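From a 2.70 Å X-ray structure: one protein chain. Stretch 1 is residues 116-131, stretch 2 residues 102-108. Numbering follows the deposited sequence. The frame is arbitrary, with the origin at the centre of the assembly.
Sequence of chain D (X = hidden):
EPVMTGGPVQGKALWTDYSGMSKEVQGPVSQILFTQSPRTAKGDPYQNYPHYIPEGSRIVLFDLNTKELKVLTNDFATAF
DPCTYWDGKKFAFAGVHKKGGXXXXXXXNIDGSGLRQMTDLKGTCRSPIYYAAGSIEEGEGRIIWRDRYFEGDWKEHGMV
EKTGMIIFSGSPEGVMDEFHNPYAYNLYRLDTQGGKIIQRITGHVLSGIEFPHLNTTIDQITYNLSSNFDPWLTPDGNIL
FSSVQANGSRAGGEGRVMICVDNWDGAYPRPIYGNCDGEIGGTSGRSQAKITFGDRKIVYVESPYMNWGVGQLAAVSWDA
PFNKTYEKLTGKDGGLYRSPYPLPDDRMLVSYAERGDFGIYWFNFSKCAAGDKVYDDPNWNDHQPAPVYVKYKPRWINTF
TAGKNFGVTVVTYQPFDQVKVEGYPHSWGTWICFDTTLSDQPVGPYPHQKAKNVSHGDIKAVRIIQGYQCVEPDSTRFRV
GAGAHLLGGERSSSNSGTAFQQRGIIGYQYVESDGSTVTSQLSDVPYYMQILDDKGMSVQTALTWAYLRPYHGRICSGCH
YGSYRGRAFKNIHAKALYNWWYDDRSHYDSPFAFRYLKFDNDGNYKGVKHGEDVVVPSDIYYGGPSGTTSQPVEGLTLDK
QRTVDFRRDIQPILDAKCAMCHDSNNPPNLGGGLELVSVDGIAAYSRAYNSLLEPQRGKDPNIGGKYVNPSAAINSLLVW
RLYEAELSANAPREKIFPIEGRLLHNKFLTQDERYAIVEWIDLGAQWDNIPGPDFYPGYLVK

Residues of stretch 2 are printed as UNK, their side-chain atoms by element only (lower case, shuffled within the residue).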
# COMPACT_ATOMS: atom_id res chain seq x y z
N ARG D 116 -17.74 -41.56 -19.48
CA ARG D 116 -19.07 -41.03 -19.22
C ARG D 116 -19.07 -39.50 -19.18
O ARG D 116 -18.13 -38.89 -18.67
CB ARG D 116 -19.62 -41.59 -17.91
CG ARG D 116 -21.04 -41.15 -17.59
CD ARG D 116 -21.45 -41.52 -16.17
NE ARG D 116 -22.75 -40.96 -15.82
CZ ARG D 116 -23.26 -40.96 -14.59
NH1 ARG D 116 -22.58 -41.50 -13.59
NH2 ARG D 116 -24.45 -40.42 -14.36
N GLN D 117 -20.13 -38.89 -19.71
CA GLN D 117 -20.24 -37.43 -19.77
C GLN D 117 -21.07 -36.86 -18.62
O GLN D 117 -22.27 -37.13 -18.52
CB GLN D 117 -20.84 -37.00 -21.10
CG GLN D 117 -20.92 -35.49 -21.28
CD GLN D 117 -21.57 -35.10 -22.59
OE1 GLN D 117 -21.76 -35.93 -23.48
NE2 GLN D 117 -21.92 -33.82 -22.72
N MET D 118 -20.43 -36.08 -17.76
CA MET D 118 -21.08 -35.52 -16.58
C MET D 118 -21.89 -34.24 -16.83
O MET D 118 -22.99 -34.09 -16.29
CB MET D 118 -20.04 -35.26 -15.49
CG MET D 118 -19.25 -36.50 -15.14
SD MET D 118 -20.33 -37.92 -14.98
CE MET D 118 -21.13 -37.56 -13.42
N THR D 119 -21.35 -33.32 -17.63
CA THR D 119 -21.98 -32.01 -17.79
C THR D 119 -22.30 -31.64 -19.24
O THR D 119 -21.46 -31.76 -20.12
CB THR D 119 -21.10 -30.88 -17.21
OG1 THR D 119 -19.77 -30.99 -17.74
CG2 THR D 119 -21.04 -30.97 -15.70
N ASP D 120 -23.55 -31.24 -19.48
CA ASP D 120 -23.94 -30.66 -20.77
C ASP D 120 -23.99 -29.13 -20.76
O ASP D 120 -24.46 -28.52 -21.73
CB ASP D 120 -25.29 -31.21 -21.22
CG ASP D 120 -25.41 -31.27 -22.74
OD1 ASP D 120 -24.36 -31.34 -23.41
OD2 ASP D 120 -26.54 -31.24 -23.26
N LEU D 121 -23.52 -28.51 -19.68
CA LEU D 121 -23.73 -27.08 -19.41
C LEU D 121 -23.41 -26.17 -20.60
O LEU D 121 -22.48 -26.44 -21.36
CB LEU D 121 -22.89 -26.64 -18.21
CG LEU D 121 -22.91 -25.15 -17.84
CD1 LEU D 121 -24.26 -24.75 -17.26
CD2 LEU D 121 -21.77 -24.76 -16.91
N LYS D 122 -24.18 -25.10 -20.74
CA LYS D 122 -23.93 -24.13 -21.80
C LYS D 122 -22.95 -23.14 -21.20
O LYS D 122 -23.32 -22.27 -20.41
CB LYS D 122 -25.24 -23.46 -22.21
CG LYS D 122 -25.24 -22.66 -23.50
CD LYS D 122 -26.58 -21.94 -23.67
CE LYS D 122 -27.75 -22.89 -23.43
NZ LYS D 122 -29.07 -22.21 -23.50
N GLY D 123 -21.68 -23.28 -21.58
CA GLY D 123 -20.61 -22.61 -20.87
C GLY D 123 -19.36 -23.47 -20.79
O GLY D 123 -19.20 -24.44 -21.53
N THR D 124 -18.48 -23.11 -19.86
CA THR D 124 -17.23 -23.83 -19.63
C THR D 124 -17.20 -24.49 -18.25
O THR D 124 -17.72 -23.94 -17.28
CB THR D 124 -16.01 -22.89 -19.76
OG1 THR D 124 -16.15 -22.09 -20.94
CG2 THR D 124 -14.71 -23.68 -19.82
N CYS D 125 -16.59 -25.68 -18.16
CA CYS D 125 -16.45 -26.40 -16.90
C CYS D 125 -15.03 -26.93 -16.70
O CYS D 125 -14.41 -27.39 -17.66
CB CYS D 125 -17.45 -27.56 -16.83
SG CYS D 125 -19.16 -27.12 -17.16
N ARG D 126 -14.53 -26.87 -15.47
CA ARG D 126 -13.22 -27.42 -15.16
C ARG D 126 -13.00 -27.67 -13.66
O ARG D 126 -13.85 -27.34 -12.83
CB ARG D 126 -12.12 -26.49 -15.68
CG ARG D 126 -12.15 -25.08 -15.10
CD ARG D 126 -11.01 -24.25 -15.66
NE ARG D 126 -9.70 -24.84 -15.37
CZ ARG D 126 -8.93 -24.48 -14.34
NH1 ARG D 126 -9.33 -23.52 -13.51
NH2 ARG D 126 -7.76 -25.07 -14.15
N SER D 127 -11.84 -28.24 -13.36
CA SER D 127 -11.43 -28.62 -12.00
C SER D 127 -12.49 -29.37 -11.19
O SER D 127 -12.92 -28.89 -10.15
CB SER D 127 -10.99 -27.37 -11.23
OG SER D 127 -9.85 -26.78 -11.82
N PRO D 128 -12.91 -30.55 -11.68
CA PRO D 128 -13.86 -31.36 -10.90
C PRO D 128 -13.18 -32.11 -9.75
O PRO D 128 -12.03 -32.53 -9.90
CB PRO D 128 -14.41 -32.33 -11.94
CG PRO D 128 -13.28 -32.54 -12.87
CD PRO D 128 -12.52 -31.23 -12.93
N ILE D 129 -13.88 -32.28 -8.64
CA ILE D 129 -13.40 -33.10 -7.54
C ILE D 129 -14.52 -33.96 -6.98
O ILE D 129 -15.70 -33.62 -7.12
CB ILE D 129 -12.80 -32.26 -6.38
CG1 ILE D 129 -13.85 -31.30 -5.83
CG2 ILE D 129 -11.55 -31.52 -6.84
CD1 ILE D 129 -13.39 -30.54 -4.60
N TYR D 130 -14.16 -35.07 -6.35
CA TYR D 130 -15.15 -35.95 -5.73
C TYR D 130 -15.34 -35.59 -4.26
O TYR D 130 -14.37 -35.44 -3.52
CB TYR D 130 -14.74 -37.41 -5.86
CG TYR D 130 -14.78 -37.94 -7.27
CD1 TYR D 130 -15.98 -38.09 -7.95
CD2 TYR D 130 -13.61 -38.31 -7.93
CE1 TYR D 130 -16.02 -38.58 -9.24
CE2 TYR D 130 -13.64 -38.80 -9.22
CZ TYR D 130 -14.85 -38.93 -9.87
OH TYR D 130 -14.89 -39.41 -11.16
N TYR D 131 -16.59 -35.43 -3.87
CA TYR D 131 -16.94 -35.22 -2.47
C TYR D 131 -17.91 -36.30 -2.06
O TYR D 131 -19.00 -36.40 -2.61
CB TYR D 131 -17.56 -33.84 -2.27
CG TYR D 131 -17.87 -33.52 -0.83
CD1 TYR D 131 -16.85 -33.34 0.10
CD2 TYR D 131 -19.18 -33.38 -0.39
CE1 TYR D 131 -17.13 -33.04 1.42
CE2 TYR D 131 -19.47 -33.09 0.93
CZ TYR D 131 -18.44 -32.92 1.83
OH TYR D 131 -18.72 -32.62 3.14
N UNK D 102 -18.40 -28.74 -26.39
CA UNK D 102 -17.79 -27.73 -25.55
C UNK D 102 -16.88 -28.34 -24.51
O UNK D 102 -16.60 -29.54 -24.55
N UNK D 103 -16.41 -27.52 -23.57
CA UNK D 103 -15.55 -28.02 -22.51
C UNK D 103 -16.41 -28.41 -21.31
O UNK D 103 -17.02 -27.56 -20.66
s UNK D 103 -13.27 -27.56 -20.93
c UNK D 103 -14.52 -26.97 -22.10
N UNK D 104 -16.46 -29.71 -21.04
CA UNK D 104 -17.38 -30.24 -20.04
C UNK D 104 -16.67 -31.14 -19.03
O UNK D 104 -15.46 -31.36 -19.13
n UNK D 104 -20.92 -28.47 -22.03
c UNK D 104 -19.27 -30.22 -21.78
o UNK D 104 -20.38 -29.12 -19.96
c UNK D 104 -20.24 -29.22 -21.17
c UNK D 104 -18.50 -31.01 -20.72
N UNK D 105 -17.43 -31.65 -18.07
CA UNK D 105 -16.90 -32.57 -17.08
C UNK D 105 -17.11 -34.01 -17.52
O UNK D 105 -18.20 -34.39 -17.94
c UNK D 105 -16.98 -33.33 -14.67
c UNK D 105 -17.36 -30.91 -15.23
c UNK D 105 -17.56 -32.36 -15.70
c UNK D 105 -15.91 -30.53 -15.01
N UNK D 106 -16.05 -34.81 -17.45
CA UNK D 106 -16.11 -36.21 -17.84
C UNK D 106 -15.47 -37.07 -16.76
O UNK D 106 -14.80 -36.56 -15.87
c UNK D 106 -16.66 -35.92 -21.42
c UNK D 106 -17.58 -34.77 -23.39
c UNK D 106 -15.40 -36.44 -19.18
c UNK D 106 -16.84 -34.76 -22.21
c UNK D 106 -17.24 -37.12 -21.84
n UNK D 106 -16.18 -33.73 -21.58
c UNK D 106 -15.87 -35.54 -20.29
c UNK D 106 -18.13 -35.96 -23.78
c UNK D 106 -17.97 -37.12 -23.02
c UNK D 106 -15.59 -34.21 -20.44
N UNK D 107 -15.68 -38.38 -16.83
CA UNK D 107 -14.97 -39.31 -15.96
C UNK D 107 -14.72 -40.63 -16.67
O UNK D 107 -15.51 -41.05 -17.52
c UNK D 107 -17.84 -40.35 -13.53
c UNK D 107 -17.22 -39.79 -14.80
c UNK D 107 -15.73 -39.55 -14.65
o UNK D 107 -18.99 -40.00 -13.21
o UNK D 107 -17.16 -41.14 -12.85
N UNK D 108 -13.62 -41.29 -16.33
CA UNK D 108 -13.28 -42.57 -16.94
C UNK D 108 -12.39 -43.40 -16.02
O UNK D 108 -11.77 -42.87 -15.10
c UNK D 108 -12.59 -42.36 -18.29
c UNK D 108 -11.16 -40.98 -20.80
c UNK D 108 -11.14 -41.91 -18.18
s UNK D 108 -10.23 -42.08 -19.73

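Position 102 has backbone atoms alone, so no side chain reaches stretch 1. Its phi/psi of 90/-171 would jam a CB against the carbonyl O of the residue before, which calls for glycine.

Position 103 carries one carbon and then one sulfur. Its CA-to-CB bond points toward stretch 1, where CB lies 4.0 Å from T124 CG2. This is cysteine. The small side chain lies against T124 and C125, and beside it C125 N donates a backbone hydrogen bond to C103 O at 3.2 Å.

Position 104 has three carbons in an unbranched row, the last bearing one oxygen and one nitrogen. The nitrogen is 2.6 Å from L121 O and the oxygen 3.0 Å from T119 OG1. That is the amide of glutamine. Both amide atoms find work in the loop of stretch 1: Q104 NE2 donates to L121 O, and T119 OG1 donates to Q104 OE1. A carboxylate could not supply the donor.

Position 105 has four carbons, forked at the first, with one arm two carbons long. The short arm is 3.7 Å from M118 CB; on the long arm the inner carbon is 3.7 Å from C125 CB and the end carbon 3.9 Å from P128 CB. This is isoleucine, whose branches fill an apolar pocket. I105 N donates to T119 OG1 at a very short 2.5 Å, and I105 O accepts from M118 N at 2.8 Å.

Position 106 shows one carbon leading to fused five- and six-membered rings with eight carbons and one nitrogen. Q117 CG sits over the face of the six-membered ring, and Q117 CB is 3.5 Å from one of its carbons. This is tryptophan, whose broad ring is covered by the aliphatic part of Q117.

Position 107 has three carbons, the third carrying two oxygens, one 3.9 Å from R116 NH1, the other 3.3 Å from Y130 OH. This is glutamate. Its carboxylate offers OE2 to R116 in a long salt bridge, out of the guanidinium plane and so of charge alone, and OE1 to a weak hydrogen bond from Y130 OH.

Position 108 is an unbranched chain of two carbons, a sulfur and a carbon, without appreciable contact with stretch 1: methionine. Its buried side chain points sideways, so this contact gives no reason for the type.

The contact joins a short antiparallel pairing to a strand crossing. E107 N to R116 O (3.1 Å) and R116 N to E107 O (3.0 Å) are hydrogen bonds. Stretch 1 then turns through a loop held by Q104 and returns as a strand at 44° to stretch 2. I105 packs against both limbs, so polar anchoring and apolar filling together hold the two stretches against each other.

Stretch 2, residues 102-108: GCQIWEM
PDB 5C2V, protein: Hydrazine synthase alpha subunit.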